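Local coordinates for RNA-binding protein RMD9, mitochondrial (Saccharomyces cerevisiae S288C, PDB 7A9X), which binds a dodecameric sequence element in the 3'-UTRs of mitochondrial mRNAs and takes part in their processing or stability, at residues G118-S121 / T122-Q125. Numbering follows the deposited sequence.
Sequences GLRS and TRDQ. With nucleotides of chain B.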
loop_
_atom_site.group_PDB
_atom_site.type_symbol
_atom_site.label_atom_id
_atom_site.label_comp_id
_atom_site.label_asym_id
_atom_site.label_seq_id
_atom_site.Cartn_x
_atom_site.Cartn_y
_atom_site.Cartn_z
ATOM N N GLY A 118 -8.595 12.780 4.966
ATOM C CA GLY A 118 -8.565 11.701 5.939
ATOM C C GLY A 118 -8.004 10.419 5.355
ATOM O O GLY A 118 -7.192 9.738 5.989
ATOM N N LEU A 119 -8.432 10.070 4.139
ATOM C CA LEU A 119 -7.843 8.930 3.443
ATOM C C LEU A 119 -6.344 9.117 3.267
ATOM O O LEU A 119 -5.558 8.197 3.523
ATOM C CB LEU A 119 -8.514 8.739 2.083
ATOM C CG LEU A 119 -10.007 8.410 2.087
ATOM C CD1 LEU A 119 -10.588 8.536 0.688
ATOM C CD2 LEU A 119 -10.234 7.014 2.635
ATOM N N ARG A 120 -5.931 10.312 2.837
ATOM C CA ARG A 120 -4.510 10.599 2.668
ATOM C C ARG A 120 -3.754 10.439 3.980
ATOM O O ARG A 120 -2.674 9.839 4.012
ATOM C CB ARG A 120 -4.334 12.012 2.110
ATOM C CG ARG A 120 -4.856 12.182 0.694
ATOM C CD ARG A 120 -5.028 13.647 0.333
ATOM N NE ARG A 120 -4.866 13.871 -1.102
ATOM C CZ ARG A 120 -5.114 15.025 -1.712
ATOM N NH1 ARG A 120 -4.928 15.138 -3.020
ATOM N NH2 ARG A 120 -5.553 16.065 -1.015
ATOM N N SER A 121 -4.316 10.953 5.077
ATOM C CA SER A 121 -3.643 10.859 6.368
ATOM C C SER A 121 -3.624 9.425 6.885
ATOM O O SER A 121 -2.623 8.985 7.464
ATOM C CB SER A 121 -4.318 11.784 7.379
ATOM O OG SER A 121 -3.744 11.626 8.665
ATOM N N THR A 122 -4.715 8.680 6.688
ATOM C CA THR A 122 -4.737 7.290 7.135
ATOM C C THR A 122 -3.655 6.472 6.438
ATOM O O THR A 122 -2.934 5.704 7.086
ATOM C CB THR A 122 -6.116 6.671 6.894
ATOM O OG1 THR A 122 -7.122 7.479 7.519
ATOM C CG2 THR A 122 -6.175 5.271 7.483
ATOM N N ARG A 123 -3.519 6.631 5.118
ATOM C CA ARG A 123 -2.459 5.931 4.394
ATOM C C ARG A 123 -1.083 6.332 4.910
ATOM O O ARG A 123 -0.198 5.482 5.070
ATOM C CB ARG A 123 -2.560 6.210 2.894
ATOM C CG ARG A 123 -3.802 5.656 2.218
ATOM C CD ARG A 123 -3.680 5.744 0.696
ATOM N NE ARG A 123 -3.488 7.117 0.233
ATOM C CZ ARG A 123 -4.460 7.883 -0.251
ATOM N NH1 ARG A 123 -4.201 9.123 -0.644
ATOM N NH2 ARG A 123 -5.694 7.407 -0.345
ATOM N N ASP A 124 -0.884 7.627 5.173
ATOM C CA ASP A 124 0.392 8.093 5.706
ATOM C C ASP A 124 0.682 7.474 7.069
ATOM O O ASP A 124 1.828 7.109 7.360
ATOM C CB ASP A 124 0.390 9.620 5.796
ATOM C CG ASP A 124 1.712 10.176 6.288
ATOM O OD1 ASP A 124 2.726 10.017 5.577
ATOM O OD2 ASP A 124 1.735 10.774 7.383
ATOM N N GLN A 125 -0.342 7.343 7.916
ATOM C CA GLN A 125 -0.128 6.761 9.237
ATOM C C GLN A 125 0.230 5.284 9.149
ATOM O O GLN A 125 1.008 4.787 9.969
ATOM C CB GLN A 125 -1.374 6.949 10.103
ATOM C CG GLN A 125 -1.653 8.394 10.486
ATOM C CD GLN A 125 -0.571 8.984 11.372
ATOM O OE1 GLN A 125 -0.073 8.326 12.287
ATOM N NE2 GLN A 125 -0.200 10.229 11.101
ATOM P P A B 6 -1.438 12.954 -4.956
ATOM O OP1 A B 6 -1.257 11.779 -5.845
ATOM O OP2 A B 6 -2.810 13.430 -4.645
ATOM O "O5'" A B 6 -0.722 12.678 -3.561
ATOM C "C5'" A B 6 0.619 12.204 -3.487
ATOM C "C4'" A B 6 0.876 11.492 -2.179
ATOM O "O4'" A B 6 0.864 12.467 -1.099
ATOM C "C3'" A B 6 -0.169 10.442 -1.815
ATOM O "O3'" A B 6 0.439 9.383 -1.082
ATOM C "C2'" A B 6 -1.118 11.218 -0.906
ATOM O "O2'" A B 6 -1.881 10.430 -0.018
ATOM C "C1'" A B 6 -0.153 12.139 -0.167
ATOM N N9 A B 6 -0.793 13.375 0.275
ATOM C C8 A B 6 -1.260 14.389 -0.522
ATOM N N7 A B 6 -1.808 15.370 0.149
ATOM C C5 A B 6 -1.701 14.967 1.470
ATOM C C6 A B 6 -2.099 15.573 2.669
ATOM N N6 A B 6 -2.708 16.759 2.721
ATOM N N1 A B 6 -1.848 14.912 3.819
ATOM C C2 A B 6 -1.236 13.723 3.759
ATOM N N3 A B 6 -0.815 13.049 2.692
ATOM C C4 A B 6 -1.079 13.738 1.567
ATOM P P C B 8 3.334 2.349 -1.511
ATOM O OP1 C B 8 4.250 1.324 -0.948
ATOM O OP2 C B 8 3.043 2.352 -2.967
ATOM O "O5'" C B 8 1.930 2.272 -0.763
ATOM C "C5'" C B 8 1.841 1.944 0.618
ATOM C "C4'" C B 8 0.618 1.107 0.894
ATOM O "O4'" C B 8 -0.577 1.927 0.750
ATOM C "C3'" C B 8 0.436 -0.093 -0.041
ATOM O "O3'" C B 8 -0.006 -1.236 0.690
ATOM C "C2'" C B 8 -0.659 0.369 -0.999
ATOM O "O2'" C B 8 -1.434 -0.671 -1.555
ATOM C "C1'" C B 8 -1.495 1.280 -0.107
ATOM N N1 C B 8 -2.244 2.292 -0.866
ATOM C C2 C B 8 -3.636 2.361 -0.741
ATOM O O2 C B 8 -4.219 1.593 0.037
ATOM N N3 C B 8 -4.316 3.280 -1.465
ATOM C C4 C B 8 -3.666 4.097 -2.295
ATOM N N4 C B 8 -4.381 4.988 -2.986
ATOM C C5 C B 8 -2.251 4.038 -2.451
ATOM C C6 C B 8 -1.588 3.125 -1.730
ATOM P P A B 7 -0.152 7.893 -1.201
ATOM O OP1 A B 7 -0.855 7.781 -2.504
ATOM O OP2 A B 7 -0.887 7.578 0.052
ATOM O "O5'" A B 7 1.149 6.977 -1.239
ATOM C "C5'" A B 7 1.637 6.412 -2.452
ATOM C "C4'" A B 7 2.943 5.684 -2.232
ATOM O "O4'" A B 7 4.027 6.651 -2.189
ATOM C "C3'" A B 7 3.031 4.902 -0.923
ATOM O "O3'" A B 7 3.910 3.791 -1.095
ATOM C "C2'" A B 7 3.685 5.911 0.012
ATOM O "O2'" A B 7 4.316 5.350 1.143
ATOM C "C1'" A B 7 4.675 6.588 -0.929
ATOM N N9 A B 7 5.035 7.951 -0.535
ATOM C C8 A B 7 4.209 8.908 -0.001
ATOM N N7 A B 7 4.817 10.041 0.253
ATOM C C5 A B 7 6.130 9.811 -0.138
ATOM C C6 A B 7 7.278 10.623 -0.124
ATOM N N6 A B 7 7.294 11.882 0.316
ATOM N N1 A B 7 8.429 10.088 -0.587
ATOM C C2 A B 7 8.418 8.824 -1.030
ATOM N N3 A B 7 7.405 7.964 -1.092
ATOM C C4 A B 7 6.278 8.526 -0.626
HETATM O O HOH W 1 -0.820 11.203 8.801
#
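Arg120 and Arg123, one turn apart on helix 105-128, meet where CG of Arg120 lies 3.4 Å from NH1 of Arg123, their guanidinium planes nearly perpendicular. Followed outward, Arg123 has CB between OP2 of A7 of chain B and the carbonyl oxygen of Leu119, which accepts a hydrogen bond from Arg123 N. CG touches that carbonyl, and CD sits between the same OP2 and N3 of C8 of chain B (3.3 Å). A bend at chi3 (-59°) then turns the guanidinium: NE donates to OP2 of A7 (2.6 Å), NH1 to O2' of A6 of chain B (2.7 Å), and NH2 pairs with Glu180. Leu119 O and Arg120 CA lie over one guanidinium face, N4 of C8 over the other. Cutting this side chain back to an alanine would probably cost the A7 phosphate, the A6 ribose hydroxyl and Glu180 their arginine partner. Arg120 runs extended across a face of the A6 base of chain B; its NH1 donates to OP2 of A6 (3.2 Å) and bridges to a further RNA phosphate, while Asn117 holds NH2. Elsewhere, a water joins Ser121 OG, Gln125 NE2 and Asp124 OD2, the last also paired with Lys128. The two arginines, gripping phosphate and ribose, belong to the RNA-binding surface of this pentatricopeptide repeat protein, on a helix preceding its first inferred repeat.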